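PDB 6ZP9: PrimPol AEP domain (PP-N190) from Cyanophage S-2L, which probably synthesises DNA as a combined primase and polymerase of the archaeo-eukaryotic primase family, copying the phage genome. Local coordinates for residues L26-P40 and Q64-D77. Residues are numbered along the deposited sequence; the frame is centred on the assembly and turned at random. Where two conformers were deposited one is given.
Sequences LRKDIATTRYRAIWP and QGFNSYIVVGDGGD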
loop_
_atom_site.group_PDB
_atom_site.type_symbol
_atom_site.label_atom_id
_atom_site.label_comp_id
_atom_site.label_asym_id
_atom_site.label_seq_id
_atom_site.Cartn_x
_atom_site.Cartn_y
_atom_site.Cartn_z
ATOM N N LEU A 26 4.907 -3.580 -7.284
ATOM C CA LEU A 26 5.796 -2.869 -6.376
ATOM C C LEU A 26 7.258 -3.259 -6.550
ATOM O O LEU A 26 8.099 -2.781 -5.778
ATOM C CB LEU A 26 5.369 -3.112 -4.926
ATOM C CG LEU A 26 4.059 -2.428 -4.525
ATOM C CD1 LEU A 26 3.705 -2.842 -3.100
ATOM C CD2 LEU A 26 4.165 -0.904 -4.656
ATOM N N ARG A 27 7.569 -4.098 -7.544
ATOM C CA ARG A 27 8.932 -4.577 -7.808
ATOM C C ARG A 27 9.566 -5.195 -6.561
ATOM O O ARG A 27 10.778 -5.106 -6.342
ATOM C CB ARG A 27 9.798 -3.457 -8.391
ATOM C CG ARG A 27 9.247 -2.963 -9.735
ATOM C CD ARG A 27 9.985 -1.739 -10.297
ATOM N NE ARG A 27 11.395 -2.015 -10.541
ATOM C CZ ARG A 27 11.867 -2.531 -11.670
ATOM N NH1 ARG A 27 11.036 -2.824 -12.661
ATOM N NH2 ARG A 27 13.168 -2.748 -11.813
ATOM N N LYS A 28 8.747 -5.855 -5.745
ATOM C CA LYS A 28 9.197 -6.479 -4.509
ATOM C C LYS A 28 9.505 -7.961 -4.713
ATOM O O LYS A 28 9.175 -8.571 -5.734
ATOM C CB LYS A 28 8.150 -6.302 -3.410
ATOM C CG LYS A 28 8.117 -4.910 -2.834
ATOM C CD LYS A 28 6.966 -4.759 -1.835
ATOM C CE LYS A 28 7.298 -5.455 -0.527
ATOM N NZ LYS A 28 8.378 -4.757 0.249
ATOM N N ASP A 29 10.159 -8.533 -3.712
ATOM C CA ASP A 29 10.612 -9.917 -3.703
ATOM C C ASP A 29 9.817 -10.630 -2.622
ATOM O O ASP A 29 9.875 -10.232 -1.456
ATOM C CB ASP A 29 12.119 -9.963 -3.422
ATOM C CG ASP A 29 12.701 -11.372 -3.427
ATOM O OD1 ASP A 29 11.945 -12.366 -3.417
ATOM O OD2 ASP A 29 13.950 -11.479 -3.439
ATOM N N ILE A 30 9.069 -11.671 -3.002
ATOM C CA ILE A 30 8.230 -12.318 -1.999
ATOM C C ILE A 30 9.069 -12.836 -0.831
ATOM O O ILE A 30 8.623 -12.804 0.318
ATOM C CB ILE A 30 7.375 -13.441 -2.616
ATOM C CG1 ILE A 30 6.365 -13.919 -1.570
ATOM C CG2 ILE A 30 8.255 -14.612 -3.087
ATOM C CD1 ILE A 30 5.254 -14.764 -2.109
ATOM N N ALA A 31 10.305 -13.269 -1.094
ATOM C CA ALA A 31 11.164 -13.811 -0.042
ATOM C C ALA A 31 11.495 -12.798 1.050
ATOM O O ALA A 31 11.850 -13.202 2.163
ATOM C CB ALA A 31 12.472 -14.334 -0.645
ATOM N N THR A 32 11.423 -11.501 0.761
ATOM C CA THR A 32 11.756 -10.483 1.750
ATOM C C THR A 32 10.556 -9.612 2.107
ATOM O O THR A 32 10.721 -8.602 2.805
ATOM C CB THR A 32 12.911 -9.606 1.257
ATOM O OG1 THR A 32 12.551 -9.010 0.013
ATOM C CG2 THR A 32 14.177 -10.436 1.045
ATOM N N THR A 33 9.356 -9.974 1.657
ATOM C CA THR A 33 8.176 -9.158 1.908
ATOM C C THR A 33 7.610 -9.457 3.294
ATOM O O THR A 33 7.493 -10.617 3.698
ATOM C CB THR A 33 7.125 -9.404 0.822
ATOM O OG1 THR A 33 7.622 -8.917 -0.431
ATOM C CG2 THR A 33 5.813 -8.688 1.144
ATOM N N ARG A 34 7.266 -8.399 4.022
ATOM C CA ARG A 34 6.761 -8.510 5.380
ATOM C C ARG A 34 5.240 -8.402 5.387
ATOM O O ARG A 34 4.671 -7.470 4.808
ATOM C CB ARG A 34 7.377 -7.429 6.271
ATOM C CG ARG A 34 8.887 -7.516 6.373
ATOM C CD ARG A 34 9.307 -8.836 6.997
ATOM N NE ARG A 34 8.847 -8.946 8.379
ATOM C CZ ARG A 34 9.075 -10.001 9.148
ATOM N NH1 ARG A 34 9.753 -11.031 8.666
ATOM N NH2 ARG A 34 8.629 -10.023 10.396
ATOM N N TYR A 35 4.598 -9.361 6.042
ATOM C CA TYR A 35 3.154 -9.422 6.198
ATOM C C TYR A 35 2.769 -8.931 7.587
ATOM O O TYR A 35 3.459 -9.218 8.571
ATOM C CB TYR A 35 2.683 -10.862 5.998
ATOM C CG TYR A 35 1.205 -11.126 6.123
ATOM C CD1 TYR A 35 0.290 -10.531 5.256
ATOM C CD2 TYR A 35 0.718 -12.024 7.080
ATOM C CE1 TYR A 35 -1.074 -10.795 5.355
ATOM C CE2 TYR A 35 -0.646 -12.294 7.186
ATOM C CZ TYR A 35 -1.534 -11.680 6.319
ATOM O OH TYR A 35 -2.890 -11.943 6.402
ATOM N N ARG A 36 1.677 -8.175 7.665
ATOM C CA ARG A 36 1.108 -7.779 8.950
ATOM C C ARG A 36 -0.369 -8.128 8.930
ATOM O O ARG A 36 -1.102 -7.685 8.042
ATOM C CB ARG A 36 1.308 -6.284 9.243
ATOM C CG ARG A 36 1.033 -5.928 10.711
ATOM C CD ARG A 36 1.525 -4.537 11.112
ATOM N NE ARG A 36 0.696 -3.949 12.167
ATOM C CZ ARG A 36 1.044 -3.831 13.447
ATOM N NH1 ARG A 36 0.192 -3.293 14.311
ATOM N NH2 ARG A 36 2.236 -4.241 13.864
ATOM N N ALA A 37 -0.800 -8.949 9.876
ATOM C CA ALA A 37 -2.210 -9.274 10.041
ATOM C C ALA A 37 -2.731 -8.467 11.225
ATOM O O ALA A 37 -2.179 -8.552 12.328
ATOM C CB ALA A 37 -2.399 -10.777 10.259
ATOM N N ILE A 38 -3.767 -7.663 10.994
ATOM C CA ILE A 38 -4.306 -6.769 12.013
ATOM C C ILE A 38 -5.752 -7.154 12.285
ATOM O O ILE A 38 -6.538 -7.331 11.346
ATOM C CB ILE A 38 -4.213 -5.291 11.590
ATOM C CG1 ILE A 38 -2.778 -4.954 11.169
ATOM C CG2 ILE A 38 -4.677 -4.388 12.730
ATOM C CD1 ILE A 38 -2.592 -3.512 10.789
ATOM N N TRP A 39 -6.100 -7.279 13.568
ATOM C CA TRP A 39 -7.456 -7.663 13.938
ATOM C C TRP A 39 -8.427 -6.508 13.679
ATOM O O TRP A 39 -8.130 -5.355 14.005
ATOM C CB TRP A 39 -7.493 -8.073 15.410
ATOM C CG TRP A 39 -8.763 -8.735 15.801
ATOM C CD1 TRP A 39 -9.736 -8.234 16.627
ATOM C CD2 TRP A 39 -9.216 -10.024 15.377
ATOM N NE1 TRP A 39 -10.771 -9.140 16.738
ATOM C CE2 TRP A 39 -10.472 -10.247 15.984
ATOM C CE3 TRP A 39 -8.684 -11.011 14.545
ATOM C CZ2 TRP A 39 -11.203 -11.416 15.778
ATOM C CZ3 TRP A 39 -9.411 -12.177 14.346
ATOM C CH2 TRP A 39 -10.658 -12.370 14.965
ATOM N N PRO A 40 -9.595 -6.779 13.092
ATOM C CA PRO A 40 -10.467 -5.677 12.663
ATOM C C PRO A 40 -11.082 -4.881 13.798
ATOM O O PRO A 40 -11.465 -3.730 13.565
ATOM C CB PRO A 40 -11.556 -6.383 11.841
ATOM C CG PRO A 40 -10.970 -7.676 11.456
ATOM C CD PRO A 40 -10.062 -8.078 12.575
ATOM N N GLN A 64 -8.809 -17.005 10.286
ATOM C CA GLN A 64 -8.996 -16.623 11.683
ATOM C C GLN A 64 -9.745 -15.306 11.824
ATOM O O GLN A 64 -10.362 -15.064 12.866
ATOM C CB GLN A 64 -7.677 -16.556 12.406
ATOM C CG GLN A 64 -7.238 -17.873 12.995
ATOM C CD GLN A 64 -5.990 -17.735 13.842
ATOM O OE1 GLN A 64 -5.931 -16.916 14.772
ATOM N NE2 GLN A 64 -4.966 -18.518 13.510
ATOM N N GLY A 65 -9.692 -14.440 10.816
ATOM C CA GLY A 65 -10.482 -13.224 10.838
ATOM C C GLY A 65 -9.698 -11.926 10.777
ATOM O O GLY A 65 -10.271 -10.867 11.032
ATOM N N PHE A 66 -8.407 -11.978 10.442
ATOM C CA PHE A 66 -7.578 -10.779 10.400
ATOM C C PHE A 66 -7.698 -10.072 9.051
ATOM O O PHE A 66 -7.997 -10.691 8.028
ATOM C CB PHE A 66 -6.104 -11.126 10.638
ATOM C CG PHE A 66 -5.777 -11.553 12.047
ATOM C CD1 PHE A 66 -6.027 -12.852 12.474
ATOM C CD2 PHE A 66 -5.179 -10.671 12.929
ATOM C CE1 PHE A 66 -5.707 -13.251 13.756
ATOM C CE2 PHE A 66 -4.862 -11.061 14.216
ATOM C CZ PHE A 66 -5.122 -12.360 14.629
ATOM N N ASN A 67 -7.444 -8.765 9.053
ATOM C CA ASN A 67 -7.208 -8.049 7.808
ATOM C C ASN A 67 -5.726 -8.156 7.433
ATOM O O ASN A 67 -4.860 -8.409 8.276
ATOM C CB ASN A 67 -7.629 -6.581 7.923
ATOM C CG ASN A 67 -9.143 -6.387 7.824
ATOM O OD1 ASN A 67 -9.809 -6.989 6.985
ATOM N ND2 ASN A 67 -9.681 -5.514 8.664
ATOM N N SER A 68 -5.440 -7.960 6.147
ATOM C CA SER A 68 -4.150 -8.306 5.566
ATOM C C SER A 68 -3.454 -7.065 5.032
ATOM O O SER A 68 -4.057 -6.290 4.283
ATOM C CB SER A 68 -4.321 -9.315 4.432
ATOM O OG SER A 68 -4.887 -10.523 4.909
ATOM N N TYR A 69 -2.175 -6.917 5.381
ATOM C CA TYR A 69 -1.357 -5.768 5.015
ATOM C C TYR A 69 0.056 -6.240 4.696
ATOM O O TYR A 69 0.521 -7.266 5.209
ATOM C CB TYR A 69 -1.260 -4.741 6.154
ATOM C CG TYR A 69 -2.582 -4.213 6.648
ATOM C CD1 TYR A 69 -3.351 -4.948 7.548
ATOM C CD2 TYR A 69 -3.070 -2.978 6.220
ATOM C CE1 TYR A 69 -4.575 -4.472 8.012
ATOM C CE2 TYR A 69 -4.291 -2.492 6.674
ATOM C CZ TYR A 69 -5.041 -3.245 7.576
ATOM O OH TYR A 69 -6.255 -2.784 8.051
ATOM N N ILE A 70 0.767 -5.450 3.889
ATOM C CA ILE A 70 2.199 -5.654 3.704
ATOM C C ILE A 70 2.942 -4.358 3.983
ATOM O O ILE A 70 2.437 -3.262 3.732
ATOM C CB ILE A 70 2.554 -6.158 2.288
ATOM C CG1 ILE A 70 1.861 -5.302 1.213
ATOM C CG2 ILE A 70 2.226 -7.652 2.166
ATOM C CD1 ILE A 70 2.374 -5.599 -0.206
ATOM N N VAL A 71 4.159 -4.491 4.497
ATOM C CA VAL A 71 5.069 -3.357 4.545
ATOM C C VAL A 71 5.513 -3.050 3.120
ATOM O O VAL A 71 6.077 -3.912 2.433
ATOM C CB VAL A 71 6.269 -3.660 5.451
ATOM C CG1 VAL A 71 7.179 -2.433 5.545
ATOM C CG2 VAL A 71 5.798 -4.104 6.817
ATOM N N VAL A 72 5.244 -1.827 2.658
ATOM C CA VAL A 72 5.604 -1.471 1.286
ATOM C C VAL A 72 7.120 -1.336 1.151
ATOM O O VAL A 72 7.732 -1.901 0.235
ATOM C CB VAL A 72 4.864 -0.193 0.845
ATOM C CG1 VAL A 72 5.305 0.237 -0.554
ATOM C CG2 VAL A 72 3.342 -0.402 0.881
ATOM N N GLY A 73 7.753 -0.618 2.078
ATOM C CA GLY A 73 9.195 -0.488 2.046
ATOM C C GLY A 73 9.906 -1.810 2.305
ATOM O O GLY A 73 9.326 -2.803 2.749
ATOM N N ASP A 74 11.207 -1.816 2.026
ATOM C CA ASP A 74 11.997 -3.033 2.057
ATOM C C ASP A 74 13.004 -3.010 3.197
ATOM O O ASP A 74 13.681 -2.000 3.414
ATOM C CB ASP A 74 12.691 -3.232 0.717
ATOM C CG ASP A 74 11.719 -3.699 -0.342
ATOM O OD1 ASP A 74 11.036 -4.716 -0.075
ATOM O OD2 ASP A 74 11.611 -3.052 -1.411
ATOM N N GLY A 75 13.086 -4.124 3.934
ATOM C CA GLY A 75 14.100 -4.265 4.962
ATOM C C GLY A 75 13.622 -4.784 6.305
ATOM O O GLY A 75 14.449 -5.220 7.111
ATOM N N GLY A 76 12.322 -4.753 6.573
ATOM C CA GLY A 76 11.828 -5.203 7.860
ATOM C C GLY A 76 10.527 -4.515 8.224
ATOM O O GLY A 76 9.808 -4.021 7.362
ATOM N N ASP A 77 10.252 -4.493 9.530
ATOM C CA ASP A 77 8.956 -4.081 10.061
ATOM C C ASP A 77 8.946 -2.690 10.685
ATOM O O ASP A 77 7.865 -2.104 10.838
ATOM C CB ASP A 77 8.482 -5.076 11.130
ATOM C CG ASP A 77 8.191 -6.437 10.567
ATOM O OD1 ASP A 77 7.772 -6.516 9.393
ATOM O OD2 ASP A 77 8.380 -7.438 11.295
HETATM O O HOH W 1 12.500 -4.536 -3.630
HETATM O O HOH W 2 7.797 -5.909 2.930
HETATM O O HOH W 3 10.658 -7.110 -1.312
HETATM O O HOH W 4 11.837 -6.232 2.070
HETATM O O HOH W 5 4.952 -7.072 9.308
#
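K28 bends at its last two torsions, and R34 folds at chi2 and chi3 (chi2 -62°), bringing both basic ends onto residues 71-77 where strand 67-71 ends and strand 34-38 begins. Strands 34-38 and 67-71 are the central pair of a four-stranded antiparallel sheet in the AEP domain, between strands 49-52 and 161-163. K28 NZ works as a hub: it makes a salt bridge to D74 OD1 at 2.7 Å, approaching from above the carboxylate plane, bonds V72 O at 2.9 Å, gives weak bonds to V71 O and G73 O, and donates to a water that R34 N also binds. Together these tie residues 71-74 to the chain before strand 34-38. R34 takes D77 side-on: NE reaches OD1 at 2.8 Å, nearly in the guanidinium plane, while NH2 meets the syn lone pair of D77 OD2, with the two planes 48° apart.

Within the ladder, R36 and Y69 form a hydrogen-bonded pair, as do I38 and N67. On the face covered by helix 55-64, Y35 lays its ring edge against S68, and Y35 OH and S68 OG share a hydrogen bond of 2.9 Å. I38 and Y69 point to the other face, where I38 CD1 sits over the Y69 ring, 3.9 Å from its centroid. Beyond the strands, W39 turns its edge to the face of F66 in a T-shaped pair, planes at 74°; its indole NE1 bonds D44, while W39 CE3 stands over the centre of the F66 ring, 3.8 Å from F66 CE1.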